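Local coordinates for aerolysin-like protein (Bombina maxima, PDB 6LHZ), which probably assembles into an oligomeric beta-barrel pore in membranes, as other aerolysin-family proteins do, at residues 14-19 with 119-124. Residues are numbered along the deposited sequence; the frame is centred on the assembly and turned at random.
Sequences EGSNEV and ENITSA
Ile121 reaches along the side chain of Ser16, its CD1 methyl lying 3.4 Å from Ser16 OG and close to Ser16 CB as well. The branch that makes this touch, CG1, stands anti to the carbonyl carbon (chi1 -55°), which carries the methyl toward the serine hydroxymethyl. A beta-branched isoleucine suits an extended strand, and its hydrocarbon surface also packs on Ile140 and Gln142 of strand 133-154; an alanine here would probably strip Ser16 of its hydrocarbon neighbour and open a gap beside Ile140. On the face carrying Asn17 and Asn120, the two amides run side by side in the same direction with their planes 78° apart, and Asn120 ND2 comes 3.2 Å from Asn17 CG. An amide suits position 17 because its ND2 offers an N-H to Glu14 OE1, a nearly straight bond of 2.9 Å within the amide plane.

This antiparallel pairing joins 14-19, on a strand at the border of the long five-stranded sheet, to 119-124 of the adjacent strand 110-130, and a beta bulge interrupts it. Glu14 pairs with Thr122 but Asn17 with Asn120, leaving Gly15 and Ser16 to face Ile121. Gly15 suits the bulge because its psi of -143° is taken up more readily without a side chain; its N reaches Ile121 O only in a weak, bent bond. Ser16 O accepts Ile121 N at 2.9 Å, and regular pairing resumes where Glu18 and Glu119 exchange two backbone bonds, Glu119 N to Glu18 O being the shorter at 2.8 Å. Their carboxylates, Glu18 OE2 and Glu119 OE1, stay 6.1 Å apart, which probably eases the repulsion between them.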
ATOM      1  N   GLU A  14       7.143  11.355   6.070  1.00 41.06           N
ATOM      2  CA  GLU A  14       6.078  10.483   6.565  1.00 47.07           C
ATOM      3  C   GLU A  14       4.758  11.247   6.535  1.00 42.91           C
ATOM      4  O   GLU A  14       4.449  12.006   7.450  1.00 54.44           O
ATOM      5  CB  GLU A  14       6.409  10.001   7.975  1.00 52.36           C
ATOM      6  CG  GLU A  14       5.376   9.093   8.601  1.00 60.12           C
ATOM      7  CD  GLU A  14       5.659   8.820  10.072  1.00 63.66           C
ATOM      8  OE1 GLU A  14       5.043   7.886  10.648  1.00 53.00           O
ATOM      9  OE2 GLU A  14       6.499   9.546  10.649  1.00 65.30           O
ATOM     10  N   GLY A  15       3.972  11.060   5.483  1.00 43.96           N
ATOM     11  CA  GLY A  15       2.613  11.577   5.470  1.00 44.28           C
ATOM     12  C   GLY A  15       1.721  10.809   6.426  1.00 44.96           C
ATOM     13  O   GLY A  15       2.174  10.386   7.493  1.00 60.54           O
ATOM     14  N   SER A  16       0.469  10.589   6.044  1.00 55.93           N
ATOM     15  CA  SER A  16      -0.481   9.880   6.894  1.00 46.45           C
ATOM     16  C   SER A  16       0.106   8.571   7.400  1.00 52.00           C
ATOM     17  O   SER A  16       0.842   7.883   6.686  1.00 49.24           O
ATOM     18  CB  SER A  16      -1.763   9.577   6.118  1.00 49.06           C
ATOM     19  OG  SER A  16      -2.073  10.619   5.217  1.00 70.76           O
ATOM     20  N   ASN A  17      -0.255   8.220   8.633  1.00 52.05           N
ATOM     21  CA  ASN A  17       0.082   6.934   9.237  1.00 46.14           C
ATOM     22  C   ASN A  17      -1.109   6.549  10.101  1.00 50.30           C
ATOM     23  O   ASN A  17      -1.355   7.193  11.118  1.00 48.06           O
ATOM     24  CB  ASN A  17       1.349   7.045  10.076  1.00 37.53           C
ATOM     25  CG  ASN A  17       1.863   5.715  10.552  1.00 58.21           C
ATOM     26  OD1 ASN A  17       1.101   4.760  10.743  1.00 58.18           O
ATOM     27  ND2 ASN A  17       3.188   5.630  10.738  1.00 59.48           N
ATOM     28  N   GLU A  18      -1.861   5.529   9.697  1.00 47.41           N
ATOM     29  CA  GLU A  18      -3.086   5.160  10.391  1.00 42.01           C
ATOM     30  C   GLU A  18      -3.244   3.644  10.482  1.00 47.75           C
ATOM     31  O   GLU A  18      -2.859   2.904   9.569  1.00 42.73           O
ATOM     32  CB  GLU A  18      -4.311   5.778   9.693  1.00 46.61           C
ATOM     33  CG  GLU A  18      -4.289   7.331   9.707  1.00 62.46           C
ATOM     34  CD  GLU A  18      -5.193   7.975   8.657  1.00 74.00           C
ATOM     35  OE1 GLU A  18      -5.199   9.229   8.564  1.00 74.72           O
ATOM     36  OE2 GLU A  18      -5.913   7.238   7.942  1.00 73.18           O
ATOM     37  N   VAL A  19      -3.794   3.189  11.603  1.00 37.67           N
ATOM     38  CA  VAL A  19      -4.308   1.832  11.749  1.00 38.45           C
ATOM     39  C   VAL A  19      -5.795   1.915  11.460  1.00 32.08           C
ATOM     40  O   VAL A  19      -6.531   2.622  12.158  1.00 37.20           O
ATOM     41  CB  VAL A  19      -4.044   1.258  13.156  1.00 39.41           C
ATOM     42  CG1 VAL A  19      -4.571  -0.165  13.255  1.00 25.55           C
ATOM     43  CG2 VAL A  19      -2.551   1.275  13.512  1.00 32.34           C
ATOM     44  N   GLU A 119      -2.091   1.734   7.103  1.00 49.75           N
ATOM     45  CA  GLU A 119      -2.095   2.421   5.819  1.00 47.25           C
ATOM     46  C   GLU A 119      -1.228   3.655   5.955  1.00 43.99           C
ATOM     47  O   GLU A 119      -1.487   4.495   6.822  1.00 49.30           O
ATOM     48  CB  GLU A 119      -3.517   2.783   5.400  1.00 42.24           C
ATOM     49  CG  GLU A 119      -4.387   1.541   5.209  1.00 48.62           C
ATOM     50  CD  GLU A 119      -5.756   1.841   4.617  1.00 56.48           C
ATOM     51  OE1 GLU A 119      -5.863   2.751   3.756  1.00 66.70           O
ATOM     52  OE2 GLU A 119      -6.730   1.159   5.023  1.00 61.34           O
ATOM     53  N   ASN A 120      -0.192   3.755   5.127  1.00 36.85           N
ATOM     54  CA  ASN A 120       0.750   4.863   5.186  1.00 40.81           C
ATOM     55  C   ASN A 120       0.827   5.605   3.860  1.00 41.25           C
ATOM     56  O   ASN A 120       0.634   5.020   2.787  1.00 43.37           O
ATOM     57  CB  ASN A 120       2.149   4.395   5.521  1.00 38.21           C
ATOM     58  CG  ASN A 120       2.187   3.490   6.691  1.00 50.06           C
ATOM     59  OD1 ASN A 120       2.107   2.265   6.543  1.00 55.05           O
ATOM     60  ND2 ASN A 120       2.330   4.072   7.886  1.00 50.59           N
ATOM     61  N   ILE A 121       1.158   6.891   3.941  1.00 36.90           N
ATOM     62  CA  ILE A 121       1.579   7.675   2.780  1.00 37.14           C
ATOM     63  C   ILE A 121       2.978   8.207   3.071  1.00 37.10           C
ATOM     64  O   ILE A 121       3.210   8.830   4.109  1.00 42.68           O
ATOM     65  CB  ILE A 121       0.588   8.805   2.464  1.00 43.07           C
ATOM     66  CG1 ILE A 121      -0.821   8.232   2.288  1.00 41.24           C
ATOM     67  CG2 ILE A 121       0.984   9.579   1.224  1.00 32.11           C
ATOM     68  CD1 ILE A 121      -1.840   9.277   2.077  1.00 36.63           C
ATOM     69  N   THR A 122       3.921   7.921   2.192  1.00 40.99           N
ATOM     70  CA  THR A 122       5.262   8.480   2.305  1.00 47.76           C
ATOM     71  C   THR A 122       5.621   9.121   0.977  1.00 38.59           C
ATOM     72  O   THR A 122       5.077   8.763  -0.066  1.00 39.31           O
ATOM     73  CB  THR A 122       6.323   7.421   2.657  1.00 45.08           C
ATOM     74  OG1 THR A 122       6.285   6.383   1.673  1.00 51.01           O
ATOM     75  CG2 THR A 122       6.074   6.824   4.035  1.00 41.87           C
ATOM     76  N   SER A 123       6.545  10.077   1.017  1.00 34.95           N
ATOM     77  CA  SER A 123       6.977  10.737  -0.202  1.00 33.00           C
ATOM     78  C   SER A 123       8.472  11.008  -0.124  1.00 38.60           C
ATOM     79  O   SER A 123       9.035  11.117   0.967  1.00 36.52           O
ATOM     80  CB  SER A 123       6.198  12.018  -0.439  1.00 29.01           C
ATOM     81  OG  SER A 123       6.573  13.004   0.488  1.00 40.71           O
ATOM     82  N   ALA A 124       9.118  11.088  -1.290  1.00 35.25           N
ATOM     83  CA  ALA A 124      10.566  11.242  -1.348  1.00 34.06           C
ATOM     84  C   ALA A 124      10.973  12.018  -2.600  1.00 31.62           C
ATOM     85  O   ALA A 124      10.261  11.978  -3.608  1.00 28.93           O
ATOM     86  CB  ALA A 124      11.265   9.878  -1.311  1.00 31.92           C
TER